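Side-chain contacts in TRNA threonylcarbamoyladenosine dehydratase (Escherichia coli, PDB 4D79), which catalyses the ATP-dependent dehydration of threonylcarbamoyladenosine at position 37 of tRNAs to its cyclic form, and can also accept sulfur from the cysteine desulfurase CsdA in vitro: residues Pro134-Ile139 against Ser187-Val192; Pro148-Gly153 against Phe250-His255; Ala170-Asp175 against Lys180-Leu185. One frame throughout, in Å; residues are numbered along the deposited sequence.

Interaction 1 (Pro134-Ile139 against Ser187-Val192); sequences PKAALI and SDFGVV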
loop_
_atom_site.group_PDB
_atom_site.type_symbol
_atom_site.label_atom_id
_atom_site.label_comp_id
_atom_site.label_asym_id
_atom_site.label_seq_id
_atom_site.Cartn_x
_atom_site.Cartn_y
_atom_site.Cartn_z
ATOM N N PRO B 134 -14.767 -5.174 20.446
ATOM C CA PRO B 134 -14.330 -3.774 20.536
ATOM C C PRO B 134 -14.633 -2.957 19.281
ATOM O O PRO B 134 -14.838 -1.740 19.372
ATOM C CB PRO B 134 -12.823 -3.918 20.762
ATOM C CG PRO B 134 -12.482 -5.257 20.100
ATOM C CD PRO B 134 -13.633 -6.114 20.377
ATOM N N LYS B 135 -14.622 -3.589 18.111
ATOM C CA LYS B 135 -14.945 -2.894 16.871
ATOM C C LYS B 135 -16.345 -2.306 16.938
ATOM O O LYS B 135 -16.554 -1.136 16.601
ATOM C CB LYS B 135 -14.820 -3.867 15.695
ATOM C CG LYS B 135 -14.717 -3.226 14.337
ATOM C CD LYS B 135 -14.337 -4.293 13.310
ATOM C CE LYS B 135 -14.120 -3.702 11.935
ATOM N NZ LYS B 135 -12.847 -2.935 11.820
ATOM N N ALA B 136 -17.319 -3.116 17.360
ATOM C CA ALA B 136 -18.690 -2.643 17.505
ATOM C C ALA B 136 -18.774 -1.491 18.507
ATOM O O ALA B 136 -19.413 -0.477 18.232
ATOM C CB ALA B 136 -19.588 -3.800 17.932
ATOM N N ALA B 137 -18.079 -1.606 19.636
ATOM C CA ALA B 137 -18.102 -0.557 20.647
ATOM C C ALA B 137 -17.511 0.749 20.105
ATOM O O ALA B 137 -18.041 1.838 20.368
ATOM C CB ALA B 137 -17.328 -1.027 21.875
ATOM N N LEU B 138 -16.414 0.663 19.343
ATOM C CA LEU B 138 -15.832 1.868 18.770
ATOM C C LEU B 138 -16.790 2.491 17.761
ATOM O O LEU B 138 -17.045 3.699 17.791
ATOM C CB LEU B 138 -14.476 1.555 18.107
ATOM C CG LEU B 138 -13.741 2.728 17.439
ATOM C CD1 LEU B 138 -13.371 3.747 18.502
ATOM C CD2 LEU B 138 -12.501 2.252 16.697
ATOM N N ILE B 139 -17.345 1.671 16.867
ATOM C CA ILE B 139 -18.205 2.196 15.807
ATOM C C ILE B 139 -19.456 2.832 16.383
ATOM O O ILE B 139 -19.857 3.924 15.962
ATOM C CB ILE B 139 -18.539 1.084 14.798
ATOM C CG1 ILE B 139 -17.281 0.762 13.989
ATOM C CG2 ILE B 139 -19.703 1.478 13.852
ATOM C CD1 ILE B 139 -17.427 -0.479 13.227
ATOM N N SER B 187 -27.512 -6.117 18.141
ATOM C CA SER B 187 -27.889 -6.788 19.382
ATOM C C SER B 187 -27.353 -6.053 20.606
ATOM O O SER B 187 -28.048 -5.961 21.623
ATOM C CB SER B 187 -27.414 -8.244 19.357
ATOM O OG SER B 187 -25.999 -8.324 19.304
ATOM N N ASP B 188 -26.128 -5.520 20.537
ATOM C CA ASP B 188 -25.475 -4.949 21.714
ATOM C C ASP B 188 -25.614 -3.436 21.848
ATOM O O ASP B 188 -25.362 -2.914 22.938
ATOM C CB ASP B 188 -23.974 -5.275 21.719
ATOM C CG ASP B 188 -23.694 -6.704 22.097
ATOM O OD1 ASP B 188 -24.583 -7.545 21.879
ATOM O OD2 ASP B 188 -22.592 -6.989 22.611
ATOM N N PHE B 189 -25.947 -2.719 20.776
ATOM C CA PHE B 189 -25.948 -1.259 20.784
ATOM C C PHE B 189 -27.183 -0.640 20.152
ATOM O O PHE B 189 -27.263 0.593 20.072
ATOM C CB PHE B 189 -24.691 -0.723 20.069
ATOM C CG PHE B 189 -23.413 -1.106 20.754
ATOM C CD1 PHE B 189 -22.932 -0.341 21.813
ATOM C CD2 PHE B 189 -22.721 -2.242 20.379
ATOM C CE1 PHE B 189 -21.779 -0.697 22.462
ATOM C CE2 PHE B 189 -21.561 -2.606 21.030
ATOM C CZ PHE B 189 -21.088 -1.832 22.064
ATOM N N GLY B 190 -28.125 -1.449 19.683
ATOM C CA GLY B 190 -29.325 -0.930 19.076
ATOM C C GLY B 190 -29.101 -0.212 17.775
ATOM O O GLY B 190 -29.976 0.540 17.340
ATOM N N VAL B 191 -27.950 -0.418 17.139
ATOM C CA VAL B 191 -27.627 0.238 15.876
ATOM C C VAL B 191 -28.204 -0.600 14.744
ATOM O O VAL B 191 -27.776 -1.736 14.521
ATOM C CB VAL B 191 -26.110 0.419 15.716
ATOM C CG1 VAL B 191 -25.788 1.015 14.370
ATOM C CG2 VAL B 191 -25.558 1.297 16.823
ATOM N N VAL B 192 -29.152 -0.017 14.008
ATOM C CA VAL B 192 -29.888 -0.701 12.956
ATOM C C VAL B 192 -29.996 0.234 11.762
ATOM O O VAL B 192 -29.842 1.453 11.881
ATOM C CB VAL B 192 -31.292 -1.120 13.435
ATOM C CG1 VAL B 192 -31.174 -2.126 14.557
ATOM C CG2 VAL B 192 -32.073 0.113 13.889
#
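Ala137, on helix 132-144, and Phe189, near the C-terminal part of helix 176-189, are the pair whose CA atoms come nearest each other, 7.9 Å apart, so the backbones stay well separated and one aromatic ring spans most of the distance. Phe189 sends its CG anti to its own carbonyl carbon and beside its backbone N (chi1 -63°), which carries the ring outward to helix 132-144. The far end of the ring does the touching. CZ lies 3.5 Å from Ala137 CA, and the methyl CB of Ala137 is 3.8 Å from the same CZ. Ala136 meets the adjoining corner, with its CB 3.9 Å from Phe189 CE2, while the carbonyl oxygen Ala136 O stands over one ring face, displaced toward the rim. Two successive alanines suit this place: their short side chains let a large ring come close to the helix backbone itself. Ala140, one turn further along, also touches the ring. Helix 132-144 is the crossover of a beta-alpha-beta unit, joining the neighbouring parallel strands 124-127 and 149-152 of the Rossmann-like ThiF sheet, and Phe189 packs on it from outside. At the start of the same helix segment Pro134 touches the bound ATP, and Lys135 turns its amine inward to a salt bridge with Asp127. Beyond Phe189 the chain turns at Gly190, whose positive phi of 67° is easily adopted by a residue lacking a CB. No hydrogen bond joins the two segments, so they meet by van der Waals packing; the carbonyl oxygen of Phe189 is instead bound by the NH2 of Arg144, further along helix 132-144.

Interaction 2 (Pro148-Gly153 against Phe250-His255); sequences PLVTTG and FVAVSH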
loop_
_atom_site.group_PDB
_atom_site.type_symbol
_atom_site.label_atom_id
_atom_site.label_comp_id
_atom_site.label_asym_id
_atom_site.label_seq_id
_atom_site.Cartn_x
_atom_site.Cartn_y
_atom_site.Cartn_z
ATOM N N PRO B 148 -16.025 11.702 13.032
ATOM C CA PRO B 148 -15.707 11.146 11.702
ATOM C C PRO B 148 -14.935 9.847 11.828
ATOM O O PRO B 148 -13.933 9.753 12.538
ATOM C CB PRO B 148 -14.867 12.243 11.030
ATOM C CG PRO B 148 -15.257 13.506 11.758
ATOM C CD PRO B 148 -15.515 13.082 13.187
ATOM N N LEU B 149 -15.431 8.842 11.153
ATOM C CA LEU B 149 -14.915 7.495 11.279
ATOM C C LEU B 149 -14.921 6.825 9.925
ATOM O O LEU B 149 -15.876 6.964 9.159
ATOM C CB LEU B 149 -15.773 6.660 12.223
ATOM C CG LEU B 149 -15.576 5.144 12.278
ATOM C CD1 LEU B 149 -14.413 4.821 13.120
ATOM C CD2 LEU B 149 -16.840 4.486 12.778
ATOM N N VAL B 150 -13.896 6.039 9.672
ATOM C CA VAL B 150 -13.923 5.080 8.577
ATOM C C VAL B 150 -13.500 3.739 9.145
ATOM O O VAL B 150 -12.519 3.645 9.889
ATOM C CB VAL B 150 -13.064 5.513 7.369
ATOM C CG1 VAL B 150 -11.613 5.818 7.735
ATOM C CG2 VAL B 150 -13.157 4.440 6.257
ATOM N N THR B 151 -14.286 2.710 8.864
ATOM C CA THR B 151 -13.976 1.380 9.344
ATOM C C THR B 151 -13.546 0.526 8.159
ATOM O O THR B 151 -13.682 0.909 6.996
ATOM C CB THR B 151 -15.169 0.744 10.088
ATOM O OG1 THR B 151 -14.769 -0.504 10.700
ATOM C CG2 THR B 151 -16.326 0.467 9.144
ATOM N N THR B 152 -12.975 -0.617 8.481
ATOM C CA THR B 152 -12.440 -1.527 7.491
ATOM C C THR B 152 -13.014 -2.899 7.778
ATOM O O THR B 152 -13.077 -3.318 8.935
ATOM C CB THR B 152 -10.895 -1.535 7.502
ATOM O OG1 THR B 152 -10.415 -1.774 8.829
ATOM C CG2 THR B 152 -10.320 -0.184 7.030
ATOM N N GLY B 153 -13.471 -3.581 6.737
ATOM C CA GLY B 153 -13.889 -4.954 6.888
ATOM C C GLY B 153 -12.676 -5.868 6.931
ATOM O O GLY B 153 -11.538 -5.439 7.131
ATOM N N PHE B 250 -4.687 2.233 2.954
ATOM C CA PHE B 250 -4.483 3.401 2.106
ATOM C C PHE B 250 -5.805 3.961 1.598
ATOM O O PHE B 250 -5.988 5.193 1.552
ATOM C CB PHE B 250 -3.563 3.085 0.917
ATOM C CG PHE B 250 -2.162 2.765 1.295
ATOM C CD1 PHE B 250 -1.654 3.107 2.533
ATOM C CD2 PHE B 250 -1.326 2.118 0.388
ATOM C CE1 PHE B 250 -0.371 2.806 2.873
ATOM C CE2 PHE B 250 -0.017 1.822 0.734
ATOM C CZ PHE B 250 0.462 2.167 1.936
ATOM N N VAL B 251 -6.750 3.083 1.242
ATOM C CA VAL B 251 -8.056 3.563 0.809
ATOM C C VAL B 251 -8.787 4.237 1.972
ATOM O O VAL B 251 -9.447 5.274 1.800
ATOM C CB VAL B 251 -8.874 2.416 0.206
ATOM C CG1 VAL B 251 -10.345 2.804 0.071
ATOM C CG2 VAL B 251 -8.297 1.992 -1.136
ATOM N N ALA B 252 -8.679 3.671 3.173
ATOM C CA ALA B 252 -9.274 4.325 4.342
ATOM C C ALA B 252 -8.721 5.744 4.552
ATOM O O ALA B 252 -9.483 6.675 4.819
ATOM C CB ALA B 252 -9.052 3.471 5.586
ATOM N N VAL B 253 -7.401 5.921 4.458
ATOM C CA VAL B 253 -6.795 7.254 4.649
ATOM C C VAL B 253 -7.245 8.219 3.564
ATOM O O VAL B 253 -7.696 9.337 3.856
ATOM C CB VAL B 253 -5.267 7.133 4.725
ATOM C CG1 VAL B 253 -4.564 8.440 4.673
ATOM C CG2 VAL B 253 -4.899 6.414 6.019
ATOM N N SER B 254 -7.205 7.784 2.305
ATOM C CA SER B 254 -7.616 8.648 1.206
ATOM C C SER B 254 -9.068 9.075 1.355
ATOM O O SER B 254 -9.413 10.232 1.066
ATOM C CB SER B 254 -7.430 7.954 -0.132
ATOM O OG SER B 254 -6.057 7.897 -0.524
ATOM N N HIS B 255 -9.927 8.154 1.796
ATOM C CA HIS B 255 -11.325 8.494 2.032
ATOM C C HIS B 255 -11.442 9.546 3.136
ATOM O O HIS B 255 -12.160 10.546 2.990
ATOM C CB HIS B 255 -12.098 7.230 2.401
ATOM C CG HIS B 255 -13.560 7.461 2.636
ATOM N ND1 HIS B 255 -14.478 7.562 1.613
ATOM C CD2 HIS B 255 -14.255 7.651 3.782
ATOM C CE1 HIS B 255 -15.681 7.750 2.117
ATOM N NE2 HIS B 255 -15.575 7.825 3.431
#
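Strand 149-152 belongs to the parallel part of the Rossmann-like sheet, and helix 242-266 covers one of its faces through Val150, Thr152, Ala252 and His255. Strand and helix run nearly antiparallel, at 164°, with their axes 8.9 Å apart. That close spacing suits alanine: the CB of Ala252 points to the strand and sits 4.1 Å from both Val150 CG1 and Thr152 CG2. The two methyls of Val150 part, one to Ala252 and one to His255. CG1 lies between the backbone N and carbonyl carbon (chi1 55°) and comes 3.7 Å from Ala252 O, while CG2 reaches the ring of His255, 4.2 Å from its CD2. Thr152 divides its branches by chemistry, offering CG2 to the helix and bonding through OG1 to the carbonyl oxygen of Asp127 on the adjacent strand. His255 likewise places ring carbon against valine and gives its NE2 to Asp202, so its buried NE2 is satisfied. On the helix flank turned from the strand, Val253 packs against Met243 of the second subunit. A helix laid nearly antiparallel on a parallel strand of a Rossmann-like sheet is the packing of layered alpha/beta folds, to which this ThiF-family domain belongs.

Interaction 3 (Ala170-Asp175 against Lys180-Leu185); sequences AKTIQD and KLRERL. With K (potassium ion), chain I.
Arg182 reaches from helix 176-189 across to Thr172 in the preceding loop, and the two side chains pass alongside each other in opposite directions. The arginine chain is extended at chi2 but bends at chi3 (-63°), bringing the guanidinium edge-on to the threonine hydroxyl. NH1 donates to Thr172 OG1 at 2.7 Å, in the guanidinium plane but with an N-H...O angle of 135°, so the bond is short yet far from straight. The same NH1 also bonds to the carbonyl oxygen of Leu169. Thr172 meets it by holding OG1 between its backbone N and carbonyl carbon (chi1 68°), while the side chain packs on Cys203 and Phe205 of strand 202-206. Behind the charged head, Arg182 CD rests 3.8 Å from Ala170 CA, and Ala170 O lies over one guanidinium face. Water extends the network: one molecule is 3.0 Å from Thr172 OG1 and donates to Asp175 O, while another accepts from Arg182 NH2 at 3.2 Å and donates to Thr172 O. A leucine in place of Arg182 would probably leave Thr172 OG1 and the Leu169 carbonyl without their charged donor and the loop freer to shift. Further along, Gln174 O binds the potassium ion at 2.6 Å, in a site completed by Gln158, Ser206, Glu208 and a water held by Asp175 OD2. Asp175 also N-caps the helix through OD1. With NH1 bonded to a hydroxyl and a carbonyl oxygen, the Arg182 guanidinium and its waters join helix and loop by several polar links, and the negative ends of these dipoles probably stabilise its charge.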
loop_
_atom_site.group_PDB
_atom_site.type_symbol
_atom_site.label_atom_id
_atom_site.label_comp_id
_atom_site.label_asym_id
_atom_site.label_seq_id
_atom_site.Cartn_x
_atom_site.Cartn_y
_atom_site.Cartn_z
ATOM N N ALA B 170 -23.726 -1.224 5.874
ATOM C CA ALA B 170 -24.866 -2.090 5.595
ATOM C C ALA B 170 -24.763 -2.832 4.271
ATOM O O ALA B 170 -25.478 -3.834 4.092
ATOM C CB ALA B 170 -26.165 -1.296 5.564
ATOM N N LYS B 171 -23.974 -2.321 3.328
ATOM C CA LYS B 171 -23.971 -2.784 1.943
ATOM C C LYS B 171 -22.703 -3.541 1.565
ATOM O O LYS B 171 -22.505 -3.861 0.393
ATOM C CB LYS B 171 -24.216 -1.615 0.987
ATOM C CG LYS B 171 -25.535 -0.894 1.291
ATOM C CD LYS B 171 -26.003 0.057 0.183
ATOM C CE LYS B 171 -25.185 1.326 0.029
ATOM N NZ LYS B 171 -25.768 2.186 -1.056
ATOM N N THR B 172 -21.856 -3.874 2.521
ATOM C CA THR B 172 -20.696 -4.675 2.198
ATOM C C THR B 172 -21.103 -6.107 1.810
ATOM O O THR B 172 -22.127 -6.640 2.254
ATOM C CB THR B 172 -19.733 -4.699 3.383
ATOM O OG1 THR B 172 -20.316 -5.425 4.459
ATOM C CG2 THR B 172 -19.393 -3.282 3.832
ATOM N N ILE B 173 -20.286 -6.724 0.956
ATOM C CA ILE B 173 -20.423 -8.123 0.573
ATOM C C ILE B 173 -19.108 -8.840 0.778
ATOM O O ILE B 173 -18.044 -8.219 0.884
ATOM C CB ILE B 173 -20.854 -8.320 -0.892
ATOM C CG1 ILE B 173 -19.825 -7.642 -1.828
ATOM C CG2 ILE B 173 -22.268 -7.782 -1.097
ATOM C CD1 ILE B 173 -19.855 -8.158 -3.256
ATOM N N GLN B 174 -19.201 -10.172 0.808
ATOM C CA GLN B 174 -18.034 -11.053 0.847
ATOM C C GLN B 174 -17.100 -10.675 1.978
ATOM O O GLN B 174 -15.889 -10.555 1.809
ATOM C CB GLN B 174 -17.311 -11.089 -0.504
ATOM C CG GLN B 174 -18.067 -11.957 -1.526
ATOM C CD GLN B 174 -17.919 -13.455 -1.262
ATOM O OE1 GLN B 174 -17.044 -13.878 -0.524
ATOM N NE2 GLN B 174 -18.843 -14.243 -1.792
ATOM N N ASP B 175 -17.683 -10.364 3.131
ATOM C CA ASP B 175 -16.896 -9.841 4.239
ATOM C C ASP B 175 -17.522 -10.322 5.531
ATOM O O ASP B 175 -18.362 -9.639 6.122
ATOM C CB ASP B 175 -16.835 -8.321 4.179
ATOM C CG ASP B 175 -15.738 -7.750 5.038
ATOM O OD1 ASP B 175 -15.501 -8.277 6.146
ATOM O OD2 ASP B 175 -15.099 -6.780 4.586
ATOM N N LYS B 180 -20.570 -10.001 10.864
ATOM C CA LYS B 180 -20.661 -10.180 12.311
ATOM C C LYS B 180 -20.803 -8.845 13.026
ATOM O O LYS B 180 -21.562 -8.729 14.007
ATOM C CB LYS B 180 -19.423 -10.925 12.814
ATOM C CG LYS B 180 -19.378 -12.381 12.408
ATOM C CD LYS B 180 -18.151 -13.104 12.967
ATOM C CE LYS B 180 -16.908 -12.813 12.132
ATOM N NZ LYS B 180 -15.737 -13.660 12.507
ATOM N N LEU B 181 -20.086 -7.829 12.528
ATOM C CA LEU B 181 -20.103 -6.490 13.105
ATOM C C LEU B 181 -21.487 -5.882 13.030
ATOM O O LEU B 181 -21.974 -5.312 14.011
ATOM C CB LEU B 181 -19.094 -5.604 12.380
ATOM C CG LEU B 181 -18.966 -4.152 12.758
ATOM C CD1 LEU B 181 -18.590 -4.006 14.237
ATOM C CD2 LEU B 181 -17.922 -3.520 11.816
ATOM N N ARG B 182 -22.148 -6.009 11.881
ATOM C CA ARG B 182 -23.532 -5.555 11.790
ATOM C C ARG B 182 -24.406 -6.262 12.816
ATOM O O ARG B 182 -25.245 -5.636 13.465
ATOM C CB ARG B 182 -24.077 -5.795 10.381
ATOM C CG ARG B 182 -23.470 -4.887 9.335
ATOM C CD ARG B 182 -24.254 -4.976 8.037
ATOM N NE ARG B 182 -24.195 -6.312 7.464
ATOM C CZ ARG B 182 -23.343 -6.698 6.520
ATOM N NH1 ARG B 182 -22.461 -5.845 6.002
ATOM N NH2 ARG B 182 -23.382 -7.937 6.082
ATOM N N GLU B 183 -24.205 -7.563 12.999
ATOM C CA GLU B 183 -25.038 -8.298 13.943
ATOM C C GLU B 183 -24.794 -7.842 15.377
ATOM O O GLU B 183 -25.748 -7.692 16.156
ATOM C CB GLU B 183 -24.785 -9.803 13.782
ATOM C CG GLU B 183 -25.164 -10.358 12.400
ATOM C CD GLU B 183 -26.458 -9.769 11.850
ATOM O OE1 GLU B 183 -27.543 -10.132 12.357
ATOM O OE2 GLU B 183 -26.388 -8.938 10.914
ATOM N N ARG B 184 -23.528 -7.597 15.747
ATOM C CA ARG B 184 -23.246 -7.154 17.110
ATOM C C ARG B 184 -23.720 -5.725 17.339
ATOM O O ARG B 184 -24.170 -5.377 18.443
ATOM C CB ARG B 184 -21.756 -7.260 17.433
ATOM C CG ARG B 184 -21.471 -7.107 18.918
ATOM C CD ARG B 184 -21.978 -8.334 19.675
ATOM N NE ARG B 184 -21.133 -9.509 19.490
ATOM C CZ ARG B 184 -20.123 -9.822 20.299
ATOM N NH1 ARG B 184 -19.881 -9.080 21.372
ATOM N NH2 ARG B 184 -19.387 -10.903 20.071
ATOM N N LEU B 185 -23.594 -4.870 16.330
ATOM C CA LEU B 185 -24.086 -3.508 16.480
ATOM C C LEU B 185 -25.569 -3.499 16.807
ATOM O O LEU B 185 -26.026 -2.705 17.636
ATOM C CB LEU B 185 -23.829 -2.698 15.213
ATOM C CG LEU B 185 -22.402 -2.195 15.008
ATOM C CD1 LEU B 185 -22.179 -1.670 13.590
ATOM C CD2 LEU B 185 -22.081 -1.114 16.039
HETATM K K K I . -14.622 -9.318 -0.127
HETATM O O HOH W 1 -20.309 -8.392 4.570
HETATM O O HOH W 2 -22.566 -9.623 3.531
HETATM O O HOH W 3 -14.059 -7.347 2.057
#

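In the fold
Interactions 1 and 3 share helix 176-189: its end packs on helix 132-144 in interaction 1, while its middle ties down the preceding loop in interaction 3. Interaction 2 lies nearest the chain centre and is buried, joining the sheet to helix 242-266 near the subunit interface. Helix 132-144 lies against the other face of strand 149-152, where Lys135 NZ bonds to Thr152 O, connecting interactions 1 and 2. The chemistry differs with the elements joined: interactions 1 and 2 are apolar, the first on one aromatic ring, the second on small aliphatic groups and a histidine ring, whereas partly buried interaction 3 relies on a charged side chain and waters, with a potassium site further along the loop.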